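Local atomic coordinates of MS5a (PDB entry 6L77), a protein that is of unknown function but is linked to meiosis and probably enhances papain in a non-canonical way through cystatin-like folds. Residues T71-R76 against F83-S88; Y126-S131 against V166-E171; K162-V167 against Y189-Q194. All blocks are in the same frame, centred on the assembly; numbering follows the deposited sequence.

Interaction 1: T71-R76 against F83-S88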
loop_
_atom_site.group_PDB
_atom_site.type_symbol
_atom_site.label_atom_id
_atom_site.label_comp_id
_atom_site.label_asym_id
_atom_site.label_seq_id
_atom_site.Cartn_x
_atom_site.Cartn_y
_atom_site.Cartn_z
ATOM N N THR A 71 -13.571 1.172 -7.223
ATOM C CA THR A 71 -12.515 1.783 -6.412
ATOM C C THR A 71 -12.293 3.200 -6.918
ATOM O O THR A 71 -12.154 3.400 -8.127
ATOM C CB THR A 71 -11.187 0.992 -6.503
ATOM O OG1 THR A 71 -11.352 -0.333 -5.965
ATOM C CG2 THR A 71 -10.090 1.685 -5.710
ATOM N N ASN A 72 -12.253 4.181 -6.009
ATOM C CA ASN A 72 -11.939 5.567 -6.365
ATOM C C ASN A 72 -10.694 6.007 -5.602
ATOM O O ASN A 72 -10.633 5.861 -4.377
ATOM C CB ASN A 72 -13.092 6.520 -6.034
ATOM C CG ASN A 72 -14.283 6.361 -6.969
ATOM O OD1 ASN A 72 -14.374 5.405 -7.749
ATOM N ND2 ASN A 72 -15.213 7.295 -6.878
ATOM N N VAL A 73 -9.711 6.546 -6.321
ATOM C CA VAL A 73 -8.447 6.999 -5.739
ATOM C C VAL A 73 -8.150 8.392 -6.267
ATOM O O VAL A 73 -8.250 8.626 -7.478
ATOM C CB VAL A 73 -7.274 6.054 -6.074
ATOM C CG1 VAL A 73 -5.922 6.731 -5.755
ATOM C CG2 VAL A 73 -7.396 4.744 -5.306
ATOM N N ASP A 74 -7.801 9.315 -5.367
ATOM C CA ASP A 74 -7.251 10.614 -5.750
ATOM C C ASP A 74 -5.738 10.567 -5.590
ATOM O O ASP A 74 -5.236 10.158 -4.542
ATOM C CB ASP A 74 -7.825 11.744 -4.898
ATOM C CG ASP A 74 -9.242 12.121 -5.303
ATOM O OD1 ASP A 74 -9.751 11.582 -6.304
ATOM O OD2 ASP A 74 -9.848 12.956 -4.607
ATOM N N GLN A 75 -5.019 10.994 -6.622
ATOM C CA GLN A 75 -3.572 10.860 -6.693
ATOM C C GLN A 75 -2.946 12.244 -6.707
ATOM O O GLN A 75 -3.390 13.121 -7.453
ATOM C CB GLN A 75 -3.174 10.072 -7.948
ATOM C CG GLN A 75 -1.689 10.053 -8.278
ATOM C CD GLN A 75 -1.394 9.178 -9.499
ATOM O OE1 GLN A 75 -0.967 8.031 -9.367
ATOM N NE2 GLN A 75 -1.630 9.716 -10.688
ATOM N N ARG A 76 -1.919 12.444 -5.879
ATOM C CA ARG A 76 -1.312 13.760 -5.739
ATOM C C ARG A 76 0.144 13.808 -6.169
ATOM O O ARG A 76 0.734 14.891 -6.156
ATOM C CB ARG A 76 -1.428 14.259 -4.292
ATOM C CG ARG A 76 -2.851 14.539 -3.847
ATOM C CD ARG A 76 -2.915 14.818 -2.346
ATOM N NE ARG A 76 -2.650 13.622 -1.539
ATOM C CZ ARG A 76 -3.572 12.718 -1.230
ATOM N NH1 ARG A 76 -4.817 12.866 -1.669
ATOM N NH2 ARG A 76 -3.254 11.666 -0.489
ATOM N N PHE A 83 -1.457 9.346 -2.240
ATOM C CA PHE A 83 -2.808 9.184 -2.777
ATOM C C PHE A 83 -3.766 8.780 -1.666
ATOM O O PHE A 83 -3.348 8.333 -0.600
ATOM C CB PHE A 83 -2.839 8.150 -3.908
ATOM C CG PHE A 83 -2.491 6.738 -3.469
ATOM C CD1 PHE A 83 -3.445 5.912 -2.899
ATOM C CD2 PHE A 83 -1.211 6.242 -3.659
ATOM C CE1 PHE A 83 -3.121 4.620 -2.512
ATOM C CE2 PHE A 83 -0.882 4.955 -3.275
ATOM C CZ PHE A 83 -1.835 4.149 -2.701
ATOM N N THR A 84 -5.065 8.913 -1.947
ATOM C CA THR A 84 -6.119 8.536 -1.012
ATOM C C THR A 84 -7.133 7.648 -1.718
ATOM O O THR A 84 -7.625 8.004 -2.798
ATOM C CB THR A 84 -6.836 9.776 -0.451
ATOM O OG1 THR A 84 -5.892 10.615 0.225
ATOM C CG2 THR A 84 -7.947 9.364 0.536
ATOM N N CYS A 85 -7.457 6.505 -1.101
ATOM C CA CYS A 85 -8.538 5.632 -1.570
ATOM C C CYS A 85 -9.806 5.963 -0.787
ATOM O O CYS A 85 -9.863 5.756 0.430
ATOM C CB CYS A 85 -8.166 4.156 -1.415
ATOM S SG CYS A 85 -9.495 3.018 -1.918
ATOM N N TYR A 86 -10.823 6.469 -1.490
ATOM C CA TYR A 86 -12.054 6.961 -0.874
ATOM C C TYR A 86 -13.203 5.967 -0.924
ATOM O O TYR A 86 -14.051 5.967 -0.030
ATOM C CB TYR A 86 -12.524 8.249 -1.567
ATOM C CG TYR A 86 -11.654 9.444 -1.298
ATOM C CD1 TYR A 86 -11.801 10.184 -0.127
ATOM C CD2 TYR A 86 -10.693 9.850 -2.220
ATOM C CE1 TYR A 86 -11.009 11.295 0.128
ATOM C CE2 TYR A 86 -9.890 10.958 -1.970
ATOM C CZ TYR A 86 -10.058 11.677 -0.794
ATOM O OH TYR A 86 -9.261 12.777 -0.549
ATOM N N ILE A 87 -13.266 5.158 -1.968
ATOM C CA ILE A 87 -14.370 4.236 -2.215
ATOM C C ILE A 87 -13.751 2.911 -2.594
ATOM O O ILE A 87 -12.790 2.881 -3.366
ATOM C CB ILE A 87 -15.285 4.731 -3.362
ATOM C CG1 ILE A 87 -15.875 6.109 -3.043
ATOM C CG2 ILE A 87 -16.363 3.697 -3.700
ATOM C CD1 ILE A 87 -17.125 6.071 -2.200
ATOM N N SER A 88 -14.306 1.810 -2.077
ATOM C CA SER A 88 -13.815 0.489 -2.470
ATOM C C SER A 88 -14.899 -0.498 -2.020
ATOM O O SER A 88 -14.936 -0.894 -0.857
ATOM C CB SER A 88 -12.468 0.162 -1.845
ATOM O OG SER A 88 -12.562 0.114 -0.421
HETATM O O HOH W 1 -8.405 14.124 -2.710
#
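R76 grips the hydroxyl of T84 end-on, NH2 at 2.9 Å and NH1 at 3.1 Å from OG1, which lies near the guanidinium plane. R76 NE forms a salt bridge with D82, and T84 OG1 is also hydrogen-bonded to F102 O. A water bridges D74 OD2 and Y86 OH, 2.7 Å from each; Y86 OH has F102 N as a further partner. Backbone bonds run both ways between D74 and T84, while N72 N binds I87 O and N72 O receives Y86 N. Between N72, paired with I87, and V73, paired with C85, a beta bulge makes Y86 the extra residue. T84 CG2 lies over one face of the Y86 ring, and D74 crosses it at about a right angle, OD2 3.3 Å from CE2. On the other sheet face V73 CG1 touches F83 CB at 3.9 Å and V73 CG2 lies 4.0 Å from C85 CB; F83 CG sits between the backbone N and the carbonyl carbon (chi1 65°), its ring leading away from segment 71-76. This face packs V73, F83 and C85 against helix 12-29, consistent with a cystatin-like fold, and Q75 and S88 bond there to Y17 and R24; opposite, R76, a water and F102 engage T84, D74 and Y86.

Interaction 2: Y126-S131 against V166-E171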
loop_
_atom_site.group_PDB
_atom_site.type_symbol
_atom_site.label_atom_id
_atom_site.label_comp_id
_atom_site.label_asym_id
_atom_site.label_seq_id
_atom_site.Cartn_x
_atom_site.Cartn_y
_atom_site.Cartn_z
ATOM N N TYR A 126 7.351 -2.509 15.815
ATOM C CA TYR A 126 7.155 -3.949 15.681
ATOM C C TYR A 126 8.105 -4.458 14.609
ATOM O O TYR A 126 7.915 -4.165 13.424
ATOM C CB TYR A 126 5.697 -4.266 15.330
ATOM C CG TYR A 126 4.730 -3.780 16.380
ATOM C CD1 TYR A 126 4.401 -2.432 16.479
ATOM C CD2 TYR A 126 4.159 -4.660 17.294
ATOM C CE1 TYR A 126 3.541 -1.975 17.464
ATOM C CE2 TYR A 126 3.288 -4.211 18.270
ATOM C CZ TYR A 126 2.976 -2.860 18.338
ATOM O OH TYR A 126 2.119 -2.380 19.311
ATOM N N LYS A 127 9.130 -5.201 15.029
ATOM C CA LYS A 127 10.058 -5.854 14.109
ATOM C C LYS A 127 9.406 -7.131 13.599
ATOM O O LYS A 127 9.275 -8.115 14.343
ATOM C CB LYS A 127 11.388 -6.180 14.789
ATOM C CG LYS A 127 12.136 -5.004 15.389
ATOM C CD LYS A 127 13.507 -5.453 15.916
ATOM C CE LYS A 127 14.148 -4.419 16.834
ATOM N NZ LYS A 127 15.503 -4.833 17.311
HETATM N N MSE A 128 9.016 -7.126 12.334
HETATM C CA MSE A 128 8.250 -8.234 11.771
HETATM C C MSE A 128 9.137 -9.417 11.422
HETATM O O MSE A 128 10.306 -9.249 11.077
HETATM C CB MSE A 128 7.481 -7.779 10.530
HETATM C CG MSE A 128 6.376 -6.764 10.827
HETATM SE SE MSE A 128 5.230 -7.335 12.343
HETATM C CE MSE A 128 4.057 -5.751 12.413
ATOM N N GLN A 129 8.574 -10.615 11.549
ATOM C CA GLN A 129 9.222 -11.843 11.122
ATOM C C GLN A 129 8.776 -12.159 9.698
ATOM O O GLN A 129 7.740 -11.687 9.239
ATOM C CB GLN A 129 8.864 -13.000 12.067
ATOM C CG GLN A 129 9.753 -14.229 11.938
ATOM C CD GLN A 129 8.964 -15.535 11.913
ATOM O OE1 GLN A 129 8.835 -16.179 10.864
ATOM N NE2 GLN A 129 8.437 -15.931 13.071
ATOM N N LYS A 130 9.583 -12.962 8.998
ATOM C CA LYS A 130 9.254 -13.352 7.628
ATOM C C LYS A 130 7.841 -13.900 7.528
ATOM O O LYS A 130 7.100 -13.562 6.599
ATOM C CB LYS A 130 10.266 -14.390 7.138
ATOM C CG LYS A 130 10.163 -14.773 5.678
ATOM C CD LYS A 130 11.496 -15.388 5.243
ATOM C CE LYS A 130 11.508 -15.730 3.765
ATOM N NZ LYS A 130 10.540 -16.813 3.438
ATOM N N SER A 131 7.442 -14.746 8.486
ATOM C CA SER A 131 6.084 -15.271 8.473
ATOM C C SER A 131 5.056 -14.156 8.580
ATOM O O SER A 131 3.980 -14.254 7.980
ATOM C CB SER A 131 5.891 -16.279 9.608
ATOM O OG SER A 131 5.977 -15.635 10.870
ATOM N N VAL A 166 11.191 -5.817 7.814
ATOM C CA VAL A 166 10.025 -4.939 7.893
ATOM C C VAL A 166 9.878 -4.494 9.341
ATOM O O VAL A 166 9.947 -5.321 10.253
ATOM C CB VAL A 166 8.728 -5.625 7.414
ATOM C CG1 VAL A 166 7.529 -4.697 7.590
ATOM C CG2 VAL A 166 8.837 -6.051 5.961
ATOM N N VAL A 167 9.690 -3.197 9.552
ATOM C CA VAL A 167 9.384 -2.651 10.868
ATOM C C VAL A 167 8.133 -1.798 10.718
ATOM O O VAL A 167 8.028 -1.023 9.768
ATOM C CB VAL A 167 10.556 -1.816 11.425
ATOM C CG1 VAL A 167 10.141 -1.042 12.676
ATOM C CG2 VAL A 167 11.758 -2.718 11.712
ATOM N N VAL A 168 7.179 -1.951 11.635
ATOM C CA VAL A 168 5.962 -1.144 11.629
ATOM C C VAL A 168 5.894 -0.355 12.928
ATOM O O VAL A 168 6.160 -0.900 14.004
ATOM C CB VAL A 168 4.697 -2.009 11.464
ATOM C CG1 VAL A 168 3.457 -1.122 11.495
ATOM C CG2 VAL A 168 4.750 -2.797 10.149
ATOM N N GLU A 169 5.528 0.922 12.828
ATOM C CA GLU A 169 5.356 1.775 13.993
ATOM C C GLU A 169 3.902 2.212 14.083
ATOM O O GLU A 169 3.303 2.633 13.080
ATOM C CB GLU A 169 6.290 2.995 13.960
ATOM C CG GLU A 169 6.091 3.917 15.169
ATOM C CD GLU A 169 7.217 4.926 15.391
ATOM O OE1 GLU A 169 8.126 5.020 14.541
ATOM O OE2 GLU A 169 7.186 5.623 16.432
ATOM N N THR A 170 3.336 2.099 15.281
ATOM C CA THR A 170 1.976 2.523 15.570
ATOM C C THR A 170 2.000 3.663 16.574
ATOM O O THR A 170 3.009 3.930 17.228
ATOM C CB THR A 170 1.127 1.379 16.145
ATOM O OG1 THR A 170 1.707 0.954 17.380
ATOM C CG2 THR A 170 1.067 0.201 15.172
ATOM N N GLU A 171 0.839 4.304 16.706
ATOM C CA GLU A 171 0.631 5.389 17.653
ATOM C C GLU A 171 0.225 4.889 19.031
ATOM O O GLU A 171 0.339 5.633 20.007
ATOM C CB GLU A 171 -0.443 6.340 17.094
ATOM C CG GLU A 171 -0.349 6.477 15.561
ATOM C CD GLU A 171 -1.427 7.363 14.935
ATOM O OE1 GLU A 171 -2.518 7.520 15.525
ATOM O OE2 GLU A 171 -1.175 7.899 13.834
#
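Y126 and V168 exchange backbone hydrogen bonds, with Y126 N 2.7 Å from V168 O and V168 N 2.9 Å from Y126 O. A third bond, from M128 N to V166 O, carries the antiparallel pairing two residues further, past the non-hydrogen-bonded pair K127-V167. Between these bonds V167 CA brings its hydrogen to Y126 O, a CA-H...O contact with a separation of 3.3 Å.

Apolar packing comes mainly from M128, modelled as selenomethionine. Its CB rests 4.0 Å from V166 CB, and a bend at chi2 (-48°) turns SE away from a straight course; the terminal CE then meets V168 CG2 at 3.8 Å. Helix 176-181 completes this packing, with V179 touching Y126, M128 and V168. On the other face the aliphatic part of K127 passes V167 CG2 loosely, and the lysine makes a cation-pi contact with F118.

Polar groups meet the aromatic ring at its rim. Y126 CG is anti to the carbonyl carbon (chi1 -60°), and the ring presents CD1 to V168 O, which lies in the ring plane 3.4 Å away. Farther out, CE1 comes 3.5 Å from T170 OG1, the two side chains crossing at about a right angle. The hydroxyls look to the following loop: Y126 OH binds V174 O and T170 OG1 binds E172 O.

Just past the pairing, Q129 caps helix 130-135 through a bond from S131 N to OE1. The short edge strand is therefore held by backbone bonds and an apolar face under helix 176-181, its aromatic rim set against oxygens where weakly positive C-H groups can meet them.

Interaction 3: K162-V167 against Y189-Q194; sequences KILDVV and YIRYDQ
I190 presents CG2 to two side chains of the facing strand, V166 and I163, whose own CG2 atoms each lie 4.4 Å from it. On the same face Y192 CB lies 4.0 Å from I163 CA and also against K162 O; Y192 CG lies between the backbone N and the carbonyl carbon (chi1 66°), the ring leading away from segment 162-167. On the reverse face V167 CG1 approaches Y189 CD1 obliquely at 4.2 Å, and the tyrosine turns the edge of its ring to V167 O, near the ring plane.

The strands run antiparallel, with their axes at 149°, and pair through backbone bonds between V167 and Y189 and between K162 and D193. Between these pairs the register slips at a classic beta bulge: L164 and D165 both face R191, and R191 O accepts from L164 N at 2.8 Å and from D165 N at 3.2 Å. R191 N returns a bond to D165 O.

The bulge swings L164 over the polar edge. Its CD1 lies 3.4 Å above the guanidinium plane of R191, offset toward the rim, and also 3.4 Å from D193 OD2. Beneath this methyl R191 and D193, two residues apart on one strand, form a salt bridge, NH2 to OD1 at 2.8 Å. The carboxylate oxygen lies close to the guanidinium plane, whereas the nitrogen approaches from above the carboxylate plane. The leucine methyl probably shields one side of the ion pair from solvent.

Helix 138-150 lies against the face of I163 and Y192, with M143 touching both. Strand 201-212 flanks segment 189-194, contributing H204, which stacks on Y192, while W112 and P113 from a loop cover V167 on the opposite face.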
loop_
_atom_site.group_PDB
_atom_site.type_symbol
_atom_site.label_atom_id
_atom_site.label_comp_id
_atom_site.label_asym_id
_atom_site.label_seq_id
_atom_site.Cartn_x
_atom_site.Cartn_y
_atom_site.Cartn_z
ATOM N N LYS A 162 12.479 -8.825 -3.286
ATOM C CA LYS A 162 12.545 -9.772 -2.177
ATOM C C LYS A 162 12.630 -9.008 -0.865
ATOM O O LYS A 162 13.599 -8.280 -0.636
ATOM C CB LYS A 162 13.752 -10.702 -2.325
ATOM C CG LYS A 162 13.970 -11.608 -1.129
ATOM C CD LYS A 162 15.196 -12.473 -1.313
ATOM C CE LYS A 162 15.404 -13.385 -0.122
ATOM N NZ LYS A 162 16.710 -14.093 -0.202
ATOM N N ILE A 163 11.643 -9.203 0.010
ATOM C CA ILE A 163 11.634 -8.502 1.292
ATOM C C ILE A 163 12.691 -9.087 2.221
ATOM O O ILE A 163 12.790 -10.308 2.392
ATOM C CB ILE A 163 10.243 -8.574 1.938
ATOM C CG1 ILE A 163 9.195 -7.922 1.038
ATOM C CG2 ILE A 163 10.270 -7.903 3.294
ATOM C CD1 ILE A 163 7.784 -8.040 1.565
ATOM N N LEU A 164 13.483 -8.213 2.841
ATOM C CA LEU A 164 14.500 -8.647 3.794
ATOM C C LEU A 164 14.167 -8.309 5.234
ATOM O O LEU A 164 14.542 -9.070 6.132
ATOM C CB LEU A 164 15.860 -8.029 3.455
ATOM C CG LEU A 164 16.422 -8.348 2.072
ATOM C CD1 LEU A 164 17.745 -7.635 1.878
ATOM C CD2 LEU A 164 16.590 -9.843 1.906
ATOM N N ASP A 165 13.472 -7.198 5.479
ATOM C CA ASP A 165 13.205 -6.752 6.838
ATOM C C ASP A 165 12.046 -5.770 6.793
ATOM O O ASP A 165 11.913 -5.005 5.830
ATOM C CB ASP A 165 14.448 -6.097 7.457
ATOM C CG ASP A 165 14.334 -5.919 8.958
ATOM O OD1 ASP A 165 13.382 -6.473 9.559
ATOM O OD2 ASP A 165 15.204 -5.224 9.533
ATOM N N VAL A 166 11.191 -5.817 7.814
ATOM C CA VAL A 166 10.025 -4.939 7.893
ATOM C C VAL A 166 9.878 -4.494 9.341
ATOM O O VAL A 166 9.947 -5.321 10.253
ATOM C CB VAL A 166 8.728 -5.625 7.414
ATOM C CG1 VAL A 166 7.529 -4.697 7.590
ATOM C CG2 VAL A 166 8.837 -6.051 5.961
ATOM N N VAL A 167 9.690 -3.197 9.552
ATOM C CA VAL A 167 9.384 -2.651 10.868
ATOM C C VAL A 167 8.133 -1.798 10.718
ATOM O O VAL A 167 8.028 -1.023 9.768
ATOM C CB VAL A 167 10.556 -1.816 11.425
ATOM C CG1 VAL A 167 10.141 -1.042 12.676
ATOM C CG2 VAL A 167 11.758 -2.718 11.712
ATOM N N TYR A 189 8.276 0.480 7.422
ATOM C CA TYR A 189 9.627 0.533 6.869
ATOM C C TYR A 189 9.916 -0.814 6.227
ATOM O O TYR A 189 9.848 -1.847 6.902
ATOM C CB TYR A 189 10.667 0.813 7.957
ATOM C CG TYR A 189 10.417 2.055 8.785
ATOM C CD1 TYR A 189 9.590 2.014 9.905
ATOM C CD2 TYR A 189 11.034 3.263 8.468
ATOM C CE1 TYR A 189 9.383 3.143 10.682
ATOM C CE2 TYR A 189 10.823 4.397 9.234
ATOM C CZ TYR A 189 10.001 4.328 10.342
ATOM O OH TYR A 189 9.803 5.451 11.107
ATOM N N ILE A 190 10.254 -0.810 4.942
ATOM C CA ILE A 190 10.452 -2.047 4.198
ATOM C C ILE A 190 11.838 -2.026 3.586
ATOM O O ILE A 190 12.146 -1.156 2.765
ATOM C CB ILE A 190 9.388 -2.241 3.110
ATOM C CG1 ILE A 190 7.994 -2.120 3.731
ATOM C CG2 ILE A 190 9.601 -3.607 2.424
ATOM C CD1 ILE A 190 6.839 -2.181 2.733
ATOM N N ARG A 191 12.666 -2.988 3.976
ATOM C CA ARG A 191 13.984 -3.186 3.396
ATOM C C ARG A 191 13.879 -4.330 2.394
ATOM O O ARG A 191 13.501 -5.446 2.769
ATOM C CB ARG A 191 15.003 -3.492 4.496
ATOM C CG ARG A 191 16.367 -3.960 4.005
ATOM C CD ARG A 191 17.229 -2.834 3.447
ATOM N NE ARG A 191 18.517 -3.381 3.033
ATOM C CZ ARG A 191 18.732 -3.997 1.873
ATOM N NH1 ARG A 191 19.928 -4.491 1.601
ATOM N NH2 ARG A 191 17.754 -4.116 0.984
ATOM N N TYR A 192 14.187 -4.057 1.121
ATOM C CA TYR A 192 14.027 -5.101 0.116
ATOM C C TYR A 192 15.108 -4.995 -0.950
ATOM O O TYR A 192 15.656 -3.917 -1.200
ATOM C CB TYR A 192 12.629 -5.058 -0.517
ATOM C CG TYR A 192 12.312 -3.826 -1.358
ATOM C CD1 TYR A 192 11.887 -2.638 -0.764
ATOM C CD2 TYR A 192 12.404 -3.867 -2.746
ATOM C CE1 TYR A 192 11.569 -1.514 -1.540
ATOM C CE2 TYR A 192 12.097 -2.755 -3.523
ATOM C CZ TYR A 192 11.673 -1.582 -2.915
ATOM O OH TYR A 192 11.372 -0.470 -3.691
ATOM N N ASP A 193 15.415 -6.137 -1.568
ATOM C CA ASP A 193 16.377 -6.211 -2.660
ATOM C C ASP A 193 15.652 -6.398 -3.986
ATOM O O ASP A 193 14.630 -7.085 -4.058
ATOM C CB ASP A 193 17.373 -7.358 -2.466
ATOM C CG ASP A 193 18.485 -7.010 -1.503
ATOM O OD1 ASP A 193 18.593 -5.828 -1.111
ATOM O OD2 ASP A 193 19.254 -7.925 -1.135
ATOM N N GLN A 194 16.184 -5.765 -5.024
ATOM C CA GLN A 194 15.717 -5.928 -6.393
ATOM C C GLN A 194 16.754 -6.749 -7.146
ATOM O O GLN A 194 17.906 -6.322 -7.284
ATOM C CB GLN A 194 15.510 -4.568 -7.059
ATOM C CG GLN A 194 15.304 -4.625 -8.570
ATOM C CD GLN A 194 15.513 -3.276 -9.218
ATOM O OE1 GLN A 194 15.824 -2.296 -8.536
ATOM N NE2 GLN A 194 15.349 -3.213 -10.540
#

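Overall arrangement
From the N terminus of this C-terminal part of the protein, the chain first meets interaction 1, which closes the hairpin between strands 65-75 and 82-88. Interaction 2 follows, bringing strand 161-170 back to edge strand 124-127 after an excursion through helices 130-135 and 138-150. Interaction 3 closes a shorter connection that includes helix 176-181, pairing strand 161-170 with 186-195. Interactions 2 and 3 share V166 and V167, with centres about 11 Å apart, so strand 161-170 is bonded on both flanks. Interaction 1 lies on the other side of the chain's centre, its centre about 25 Å from the centre of each, yet belongs to the same antiparallel sheet, joined through strands 219-227 and 201-212.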